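Local coordinates for protein bacterioferritin (Rhodobacter capsulatus, PDB 1JGC) that probably stores iron, oxidising Fe(2+) at a ferroxidase centre and depositing Fe(3+) oxide mineral inside a 24-subunit shell that also binds heme b, at residues A[5-10]-A[105-110]; A[22-27]-A[76-81]; A[33-38]-A[81-86]. All coordinates share one frame; numbering follows the deposited sequence.

In the fold
The three contacts sample one ferritin-like four-helix bundle, and all of them use helix 5-34 or its end. Contacts 1 and 3 both join helix 5-34 to helix 83-111, but at opposite ends of the subunit, their centres about 37 Å apart. Contact 1 is partly buried and rests on aromatic and aliphatic side chains between antiparallel helices. Contact 3 is buried and presses a tryptophan and a leucine against the start of a helix. Contact 2, also partly buried, lies nearest the chain's centre, beside the heme; it holds a loop to a helix, with a hydrogen bond across the segments. It touches contact 3 and shares Glu81 with it.

Contact 1 of 3, residues A[5-10]-A[105-110]; sequences AKVIEF and RDYCAE
In the four-helix bundle of the ferritin-like fold, Lys6, Val7 and Phe10 at the start of helix 5-34 meet Tyr107 and Cys108 near the end of helix 83-111. The two segments run antiparallel, with 160° between their directions and 10.0 Å between their axes at closest approach. Val7 and Cys108 mark the register, their CA atoms 6.4 Å apart.

Tyr107 has the largest share of the contact. Its CG stands anti to the backbone N (chi1 -177°), which starts the ring off toward helix 5-34, where three side chains meet it from different directions. Lys6 lays its extended aliphatic chain over one face: CD lies 4.0 Å from the centroid of the Tyr107 ring, displaced toward the rim, in a CH-pi contact. Nearer the backbone, Lys6 CB approaches Tyr107 CE2 to 3.5 Å. The ammonium NZ is farther from the ring and adds at most a weak cation-pi attraction.

Val7 comes in at the edge of the same ring, close to its plane, placing CG2 3.8 Å from Tyr107 CE2. Its other methyl, CG1, packs 4.0 Å from Cys108 SG, so the two branches of one valine serve two residues a step apart on the opposing helix. Phe10 reaches the base of the tyrosine, with its CE2 3.5 Å from Tyr107 CB. The Phe10 and Tyr107 rings are inclined by 39°, an oblique pairing.

The tyrosine's polar end is held separately, since Tyr107 OH hydrogen-bonds to Asp4 just ahead of helix 5-34. The buried Val7 and Cys108 both touch Ser116 of helix 114-144, extending the contact to a third helix. This is side-chain packing between antiparallel neighbours, at one end of the four-helix bundle of the ferritin-like fold.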
# COMPACT_ATOMS: atom_id res chain seq x y z
N ALA A 5 57.53 -0.66 23.94
CA ALA A 5 57.19 -0.42 25.34
C ALA A 5 56.76 1.02 25.64
O ALA A 5 55.79 1.22 26.37
CB ALA A 5 58.37 -0.80 26.25
N LYS A 6 57.46 2.01 25.10
CA LYS A 6 57.07 3.38 25.41
C LYS A 6 55.79 3.84 24.72
O LYS A 6 55.12 4.75 25.19
CB LYS A 6 58.21 4.36 25.11
CG LYS A 6 57.99 5.67 25.83
CD LYS A 6 59.16 6.63 25.71
CE LYS A 6 58.86 7.92 26.50
NZ LYS A 6 59.94 8.98 26.40
N VAL A 7 55.44 3.23 23.60
CA VAL A 7 54.22 3.61 22.91
C VAL A 7 53.08 3.14 23.81
O VAL A 7 52.08 3.83 24.00
CB VAL A 7 54.10 2.92 21.53
CG1 VAL A 7 52.69 3.09 20.97
CG2 VAL A 7 55.11 3.54 20.56
N ILE A 8 53.25 1.96 24.39
CA ILE A 8 52.25 1.39 25.27
C ILE A 8 52.09 2.27 26.50
O ILE A 8 50.98 2.44 27.02
CB ILE A 8 52.65 -0.05 25.66
CG1 ILE A 8 52.62 -0.93 24.40
CG2 ILE A 8 51.74 -0.58 26.75
CD1 ILE A 8 52.93 -2.38 24.63
N GLU A 9 53.18 2.86 26.97
CA GLU A 9 53.12 3.73 28.13
C GLU A 9 52.28 4.95 27.77
O GLU A 9 51.41 5.37 28.54
CB GLU A 9 54.53 4.18 28.51
CG GLU A 9 55.05 3.59 29.80
CD GLU A 9 56.54 3.86 29.99
OE1 GLU A 9 56.97 5.05 29.99
OE2 GLU A 9 57.28 2.86 30.14
N PHE A 10 52.55 5.53 26.60
CA PHE A 10 51.81 6.69 26.15
C PHE A 10 50.33 6.37 26.00
O PHE A 10 49.48 7.16 26.42
CB PHE A 10 52.38 7.19 24.82
CG PHE A 10 53.46 8.23 24.97
CD1 PHE A 10 53.20 9.43 25.63
CD2 PHE A 10 54.73 8.03 24.43
CE1 PHE A 10 54.19 10.42 25.75
CE2 PHE A 10 55.72 9.01 24.54
CZ PHE A 10 55.45 10.21 25.20
N ARG A 105 52.14 11.48 20.14
CA ARG A 105 52.12 11.46 18.69
C ARG A 105 53.54 11.61 18.11
O ARG A 105 53.94 10.83 17.23
CB ARG A 105 51.16 12.56 18.21
CG ARG A 105 51.01 12.66 16.72
CD ARG A 105 52.02 13.63 16.20
NE ARG A 105 52.19 13.47 14.77
CZ ARG A 105 53.34 13.69 14.14
NH1 ARG A 105 54.40 14.08 14.83
NH2 ARG A 105 53.41 13.50 12.83
N ASP A 106 54.31 12.58 18.59
CA ASP A 106 55.67 12.75 18.09
C ASP A 106 56.49 11.47 18.33
O ASP A 106 57.21 11.03 17.44
CB ASP A 106 56.38 13.92 18.78
CG ASP A 106 55.94 15.27 18.24
OD1 ASP A 106 55.55 15.35 17.06
OD2 ASP A 106 56.00 16.25 19.01
N TYR A 107 56.36 10.89 19.52
CA TYR A 107 57.12 9.68 19.82
C TYR A 107 56.75 8.52 18.90
O TYR A 107 57.63 7.77 18.47
CB TYR A 107 56.95 9.25 21.27
CG TYR A 107 57.79 8.04 21.59
CD1 TYR A 107 59.18 8.15 21.74
CD2 TYR A 107 57.22 6.76 21.66
CE1 TYR A 107 59.97 7.01 21.94
CE2 TYR A 107 58.00 5.63 21.85
CZ TYR A 107 59.37 5.75 21.99
OH TYR A 107 60.13 4.61 22.12
N CYS A 108 55.46 8.35 18.60
CA CYS A 108 55.04 7.27 17.73
C CYS A 108 55.68 7.44 16.36
O CYS A 108 56.12 6.48 15.75
CB CYS A 108 53.52 7.25 17.59
SG CYS A 108 52.67 6.62 19.07
N ALA A 109 55.73 8.68 15.88
CA ALA A 109 56.33 8.97 14.59
C ALA A 109 57.81 8.60 14.61
O ALA A 109 58.31 7.91 13.71
CB ALA A 109 56.17 10.46 14.27
N GLU A 110 58.51 9.05 15.64
CA GLU A 110 59.93 8.79 15.78
C GLU A 110 60.22 7.30 15.76
O GLU A 110 61.14 6.85 15.08
CB GLU A 110 60.47 9.43 17.07
CG GLU A 110 61.86 8.93 17.46
CD GLU A 110 62.44 9.64 18.68
OE1 GLU A 110 61.69 9.91 19.65
OE2 GLU A 110 63.67 9.92 18.68

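Contact 2 of 3, residues A[22-27]-A[76-81]; sequences ISQYWV and PLRIGE. With HEM (protoporphyrin IX containing Fe), chain D.
The amide of Gln24 and the guanidinium of Arg78 stand almost perpendicular to each other, and it is the backbone of Arg78, not its charged group, that the amide binds. The third flat group, the Trp26 ring, takes the vinyl carbon CAC of the heme over one face, toward the rim, and its CH2 lies 3.6 Å from the heme methyl CMD. Trp26 NE1 hydrogen-bonds to Asp56 of a neighbouring subunit.

Arg78 N donates to Gln24 OE1 over 2.9 Å, from above the carbonyl plane and 45° out of it; the bond is bent, with an N-H...O angle of 139°. Gln24 CG is anti to the backbone N (chi1 -174°), and the extended chain beyond it carries the amide to the loop. Arg78 NH1 forms a salt bridge with Asp96, while Gln24 NE2 bonds to Asp90, so the glutamine ties both the loop and helix 83-111 to helix 5-34.

Apolar contacts flank the hydrogen bond. Leu77 CD2 settles against the helix backbone 3.8 Å from Gln24 N and also meets Ser23 CB at 4.1 Å. One helical turn on, Val27 CG1 packs 4.0 Å from Ile79 CG2, the two side chains crossing at about a right angle. Leu71 of that neighbouring subunit touches Ser23, Val27 and Leu77, bringing the subunit interface into the same cluster. Trp26 places this part of helix 5-34 in the heme pocket of bacterioferritin, where one heme b is bound per dimer, while Gln24 of the same helix holds the loop.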
# COMPACT_ATOMS: atom_id res chain seq x y z
N ILE A 22 35.84 11.17 30.83
CA ILE A 22 34.55 10.52 30.88
C ILE A 22 33.82 10.86 32.17
O ILE A 22 32.67 11.30 32.14
CB ILE A 22 34.69 8.98 30.79
CG1 ILE A 22 35.22 8.59 29.42
CG2 ILE A 22 33.35 8.32 31.07
CD1 ILE A 22 35.52 7.12 29.30
N SER A 23 34.47 10.66 33.30
CA SER A 23 33.83 10.94 34.57
C SER A 23 33.59 12.42 34.80
O SER A 23 32.58 12.79 35.40
CB SER A 23 34.66 10.38 35.71
OG SER A 23 34.67 8.96 35.65
N GLN A 24 34.50 13.27 34.33
CA GLN A 24 34.32 14.70 34.52
C GLN A 24 33.11 15.18 33.74
O GLN A 24 32.31 15.95 34.26
CB GLN A 24 35.58 15.46 34.09
CG GLN A 24 35.54 16.95 34.40
CD GLN A 24 36.85 17.65 34.09
OE1 GLN A 24 37.88 17.40 34.73
NE2 GLN A 24 36.83 18.53 33.10
N TYR A 25 32.96 14.72 32.51
CA TYR A 25 31.83 15.12 31.68
C TYR A 25 30.53 14.57 32.24
O TYR A 25 29.50 15.27 32.24
CB TYR A 25 31.99 14.62 30.24
CG TYR A 25 32.96 15.42 29.40
CD1 TYR A 25 32.80 16.79 29.22
CD2 TYR A 25 34.04 14.80 28.78
CE1 TYR A 25 33.69 17.53 28.44
CE2 TYR A 25 34.94 15.52 28.01
CZ TYR A 25 34.77 16.88 27.85
OH TYR A 25 35.69 17.59 27.11
N TRP A 26 30.56 13.34 32.73
CA TRP A 26 29.35 12.74 33.27
C TRP A 26 28.87 13.43 34.53
O TRP A 26 27.67 13.60 34.72
CB TRP A 26 29.54 11.24 33.52
CG TRP A 26 28.23 10.53 33.57
CD1 TRP A 26 27.43 10.36 34.66
CD2 TRP A 26 27.50 10.01 32.45
NE1 TRP A 26 26.24 9.77 34.29
CE2 TRP A 26 26.26 9.55 32.93
CE3 TRP A 26 27.78 9.91 31.08
CZ2 TRP A 26 25.29 8.98 32.10
CZ3 TRP A 26 26.82 9.35 30.25
CH2 TRP A 26 25.58 8.89 30.76
N VAL A 27 29.79 13.82 35.40
CA VAL A 27 29.40 14.51 36.62
C VAL A 27 28.81 15.87 36.22
O VAL A 27 27.81 16.31 36.78
CB VAL A 27 30.60 14.73 37.57
CG1 VAL A 27 30.17 15.54 38.77
CG2 VAL A 27 31.15 13.40 38.03
N PRO A 76 43.61 13.89 38.19
CA PRO A 76 42.72 14.72 39.01
C PRO A 76 41.51 15.26 38.26
O PRO A 76 41.63 15.81 37.17
CB PRO A 76 43.64 15.83 39.49
CG PRO A 76 44.97 15.12 39.61
CD PRO A 76 45.01 14.34 38.32
N LEU A 77 40.33 15.10 38.86
CA LEU A 77 39.09 15.58 38.27
C LEU A 77 38.93 17.08 38.50
O LEU A 77 39.44 17.61 39.48
CB LEU A 77 37.90 14.85 38.90
CG LEU A 77 37.66 13.40 38.52
CD1 LEU A 77 36.68 12.74 39.48
CD2 LEU A 77 37.14 13.35 37.09
N ARG A 78 38.22 17.75 37.61
CA ARG A 78 37.98 19.19 37.76
C ARG A 78 36.47 19.43 37.68
O ARG A 78 35.93 19.59 36.59
CB ARG A 78 38.67 19.96 36.64
CG ARG A 78 40.17 19.99 36.74
CD ARG A 78 40.75 20.31 35.40
NE ARG A 78 42.08 20.88 35.49
CZ ARG A 78 43.09 20.51 34.72
NH1 ARG A 78 42.90 19.56 33.80
NH2 ARG A 78 44.28 21.09 34.85
N ILE A 79 35.82 19.45 38.83
CA ILE A 79 34.38 19.65 38.89
C ILE A 79 33.99 21.10 39.13
O ILE A 79 34.20 21.63 40.23
CB ILE A 79 33.76 18.80 40.03
CG1 ILE A 79 34.32 17.38 39.99
CG2 ILE A 79 32.27 18.77 39.89
CD1 ILE A 79 34.18 16.68 38.67
N GLY A 80 33.40 21.75 38.13
CA GLY A 80 32.99 23.13 38.28
C GLY A 80 31.82 23.22 39.25
O GLY A 80 31.06 22.27 39.40
N GLU A 81 31.67 24.35 39.94
CA GLU A 81 30.56 24.47 40.87
C GLU A 81 29.46 25.34 40.29
O GLU A 81 28.50 25.69 40.98
CB GLU A 81 31.02 25.05 42.21
CG GLU A 81 31.92 24.10 42.99
CD GLU A 81 32.12 24.51 44.45
OE1 GLU A 81 32.57 25.66 44.70
OE2 GLU A 81 31.83 23.67 45.35
CHA HEM D . 27.55 3.70 27.17
CHB HEM D . 32.19 2.32 27.46
CHC HEM D . 32.43 4.41 31.77
CHD HEM D . 27.69 5.21 31.76
C1A HEM D . 28.84 3.33 26.81
C2A HEM D . 29.42 3.28 25.48
C3A HEM D . 30.56 2.51 25.58
C4A HEM D . 30.92 2.57 26.98
CMA HEM D . 31.43 1.98 24.43
CAA HEM D . 29.09 4.14 24.26
CBA HEM D . 27.66 4.19 23.76
CGA HEM D . 27.18 2.86 23.23
O1A HEM D . 26.00 2.78 22.84
O2A HEM D . 27.99 1.90 23.21
C1B HEM D . 32.69 2.77 28.66
C2B HEM D . 34.07 2.66 29.09
C3B HEM D . 34.14 3.19 30.36
C4B HEM D . 32.81 3.73 30.64
CMB HEM D . 35.24 2.09 28.29
CAB HEM D . 35.31 3.24 31.11
CBB HEM D . 35.42 3.02 32.47
C1C HEM D . 31.19 4.92 32.09
C2C HEM D . 30.93 5.75 33.25
C3C HEM D . 29.58 6.01 33.26
C4C HEM D . 29.03 5.27 32.12
CMC HEM D . 31.98 6.25 34.25
CAC HEM D . 28.88 6.84 34.14
CBC HEM D . 29.21 7.14 35.45
C1D HEM D . 27.20 4.81 30.53
C2D HEM D . 25.81 4.92 30.13
C3D HEM D . 25.75 4.48 28.82
C4D HEM D . 27.12 4.16 28.41
CMD HEM D . 24.63 5.40 30.98
CAD HEM D . 24.42 4.26 28.08
CBD HEM D . 24.09 5.17 26.91
CGD HEM D . 22.66 4.99 26.41
O1D HEM D . 22.23 3.82 26.20
O2D HEM D . 21.96 6.01 26.23
NA HEM D . 29.91 3.23 27.69
NB HEM D . 31.93 3.48 29.60
NC HEM D . 30.06 4.76 31.33
ND HEM D . 28.00 4.34 29.48
FE HEM D . 29.98 3.98 29.50

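Contact 3 of 3, residues A[33-38]-A[81-86]; sequences EDWGLA and EGPRET
Leu37 and Pro83, the nearest pair along the backbones with CA atoms 8.5 Å apart, each lie close to where a helix begins. Segment 33-38 leaves helix 5-34 through a Schellman motif: Gly36 turns to a positive phi of 89°, and Gly36 N bonds back to Glu33 O. Leu37 then occupies the N-cap position of helix 38-64. Facing it, Gly82 is the N-cap residue of helix 83-111, and Pro83 begins that helix. The contact therefore joins a helix-to-helix turn to a helix start at one end of the ferritin-like bundle.

Trp35 makes the largest part of the contact, using the six-membered part of its indole. Its CH2 lies 3.5 Å from Gly82 CA, an oblique approach. Trp35 CZ2 is 3.6 Å from Glu81 O, a carbonyl oxygen likewise set obliquely to the ring. Pro83 CD sits over one face of the indole, 4.1 Å from Trp35 CZ3. At the ring edge, near its plane, Thr86 CG2 comes to 4.0 Å from Trp35 CH2. The outer end of the indole thus rests against the end of the loop and the first turn of the helix that follows.

Leu37 meets the same proline, with its CD1 3.6 Å from Pro83 CG and the two side chains crossing at about a right angle. Another subunit, distinct from the one beside Trp26, packs here: its Arg143 makes a cation-pi contact with Trp35 and packs on Pro83, while its Leu140 packs on Leu37.

Thr86 is fixed by its hydroxyl. With chi1 at 58°, OG1 lies between the backbone N and the carbonyl carbon and turns back into its own helix. Thr86 OG1 takes part in a hydrogen bond with Gln32 NE2 of helix 5-34, and it donates to Pro83 O at 2.7 Å, from a position tilted 25° out of the carbonyl plane.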
# COMPACT_ATOMS: atom_id res chain seq x y z
N GLU A 33 22.11 18.99 34.93
CA GLU A 33 20.74 18.53 34.88
C GLU A 33 19.99 19.01 36.12
O GLU A 33 18.86 19.49 36.04
CB GLU A 33 20.70 17.01 34.79
CG GLU A 33 19.35 16.45 34.40
CD GLU A 33 18.98 16.80 32.97
OE1 GLU A 33 19.77 16.46 32.05
OE2 GLU A 33 17.91 17.41 32.75
N ASP A 34 20.63 18.88 37.28
CA ASP A 34 20.03 19.30 38.55
C ASP A 34 19.87 20.82 38.63
O ASP A 34 19.02 21.32 39.38
CB ASP A 34 20.85 18.76 39.73
CG ASP A 34 20.20 19.05 41.09
OD1 ASP A 34 18.99 18.76 41.26
OD2 ASP A 34 20.91 19.56 41.99
N TRP A 35 20.68 21.56 37.87
CA TRP A 35 20.60 23.02 37.85
C TRP A 35 19.46 23.47 36.94
O TRP A 35 19.08 24.64 36.94
CB TRP A 35 21.91 23.66 37.36
CG TRP A 35 23.06 23.52 38.31
CD1 TRP A 35 22.98 23.39 39.67
CD2 TRP A 35 24.46 23.47 37.99
NE1 TRP A 35 24.24 23.26 40.21
CE2 TRP A 35 25.16 23.31 39.20
CE3 TRP A 35 25.18 23.55 36.79
CZ2 TRP A 35 26.56 23.23 39.25
CZ3 TRP A 35 26.57 23.47 36.84
CH2 TRP A 35 27.24 23.31 38.06
N GLY A 36 18.92 22.53 36.17
CA GLY A 36 17.84 22.85 35.28
C GLY A 36 18.32 23.30 33.92
O GLY A 36 17.55 23.83 33.12
N LEU A 37 19.60 23.10 33.65
CA LEU A 37 20.18 23.48 32.36
C LEU A 37 20.27 22.24 31.47
O LEU A 37 21.36 21.82 31.08
CB LEU A 37 21.57 24.09 32.58
CG LEU A 37 21.62 25.22 33.62
CD1 LEU A 37 23.03 25.78 33.70
CD2 LEU A 37 20.65 26.31 33.24
N ALA A 38 19.12 21.67 31.15
CA ALA A 38 19.04 20.46 30.35
C ALA A 38 19.82 20.46 29.04
O ALA A 38 20.46 19.47 28.69
CB ALA A 38 17.58 20.12 30.08
N GLU A 81 31.67 24.35 39.94
CA GLU A 81 30.56 24.47 40.87
C GLU A 81 29.46 25.34 40.29
O GLU A 81 28.50 25.69 40.98
CB GLU A 81 31.02 25.05 42.21
CG GLU A 81 31.92 24.10 42.99
CD GLU A 81 32.12 24.51 44.45
OE1 GLU A 81 32.57 25.66 44.70
OE2 GLU A 81 31.83 23.67 45.35
N GLY A 82 29.61 25.67 39.01
CA GLY A 82 28.62 26.49 38.33
C GLY A 82 28.70 26.36 36.82
O GLY A 82 29.66 25.78 36.30
N PRO A 83 27.71 26.88 36.09
CA PRO A 83 27.72 26.80 34.62
C PRO A 83 29.05 27.16 33.98
O PRO A 83 29.66 26.33 33.30
CB PRO A 83 26.61 27.76 34.22
CG PRO A 83 25.63 27.65 35.36
CD PRO A 83 26.53 27.60 36.58
N ARG A 84 29.52 28.38 34.18
CA ARG A 84 30.77 28.81 33.57
C ARG A 84 31.99 28.02 34.02
O ARG A 84 32.86 27.72 33.21
CB ARG A 84 31.01 30.30 33.82
CG ARG A 84 32.10 30.89 32.95
CD ARG A 84 32.17 32.40 33.13
NE ARG A 84 32.97 33.04 32.09
CZ ARG A 84 34.28 32.88 31.95
NH1 ARG A 84 34.93 32.08 32.79
NH2 ARG A 84 34.93 33.51 30.98
N GLU A 85 32.07 27.67 35.30
CA GLU A 85 33.21 26.92 35.80
C GLU A 85 33.36 25.56 35.12
O GLU A 85 34.49 25.11 34.86
CB GLU A 85 33.12 26.69 37.32
CG GLU A 85 33.36 27.90 38.17
CD GLU A 85 32.26 28.96 37.99
OE1 GLU A 85 31.05 28.60 38.13
OE2 GLU A 85 32.61 30.14 37.72
N THR A 86 32.23 24.88 34.86
CA THR A 86 32.29 23.56 34.23
C THR A 86 32.89 23.69 32.83
O THR A 86 33.63 22.82 32.38
CB THR A 86 30.89 22.87 34.17
OG1 THR A 86 29.97 23.69 33.45
CG2 THR A 86 30.35 22.63 35.57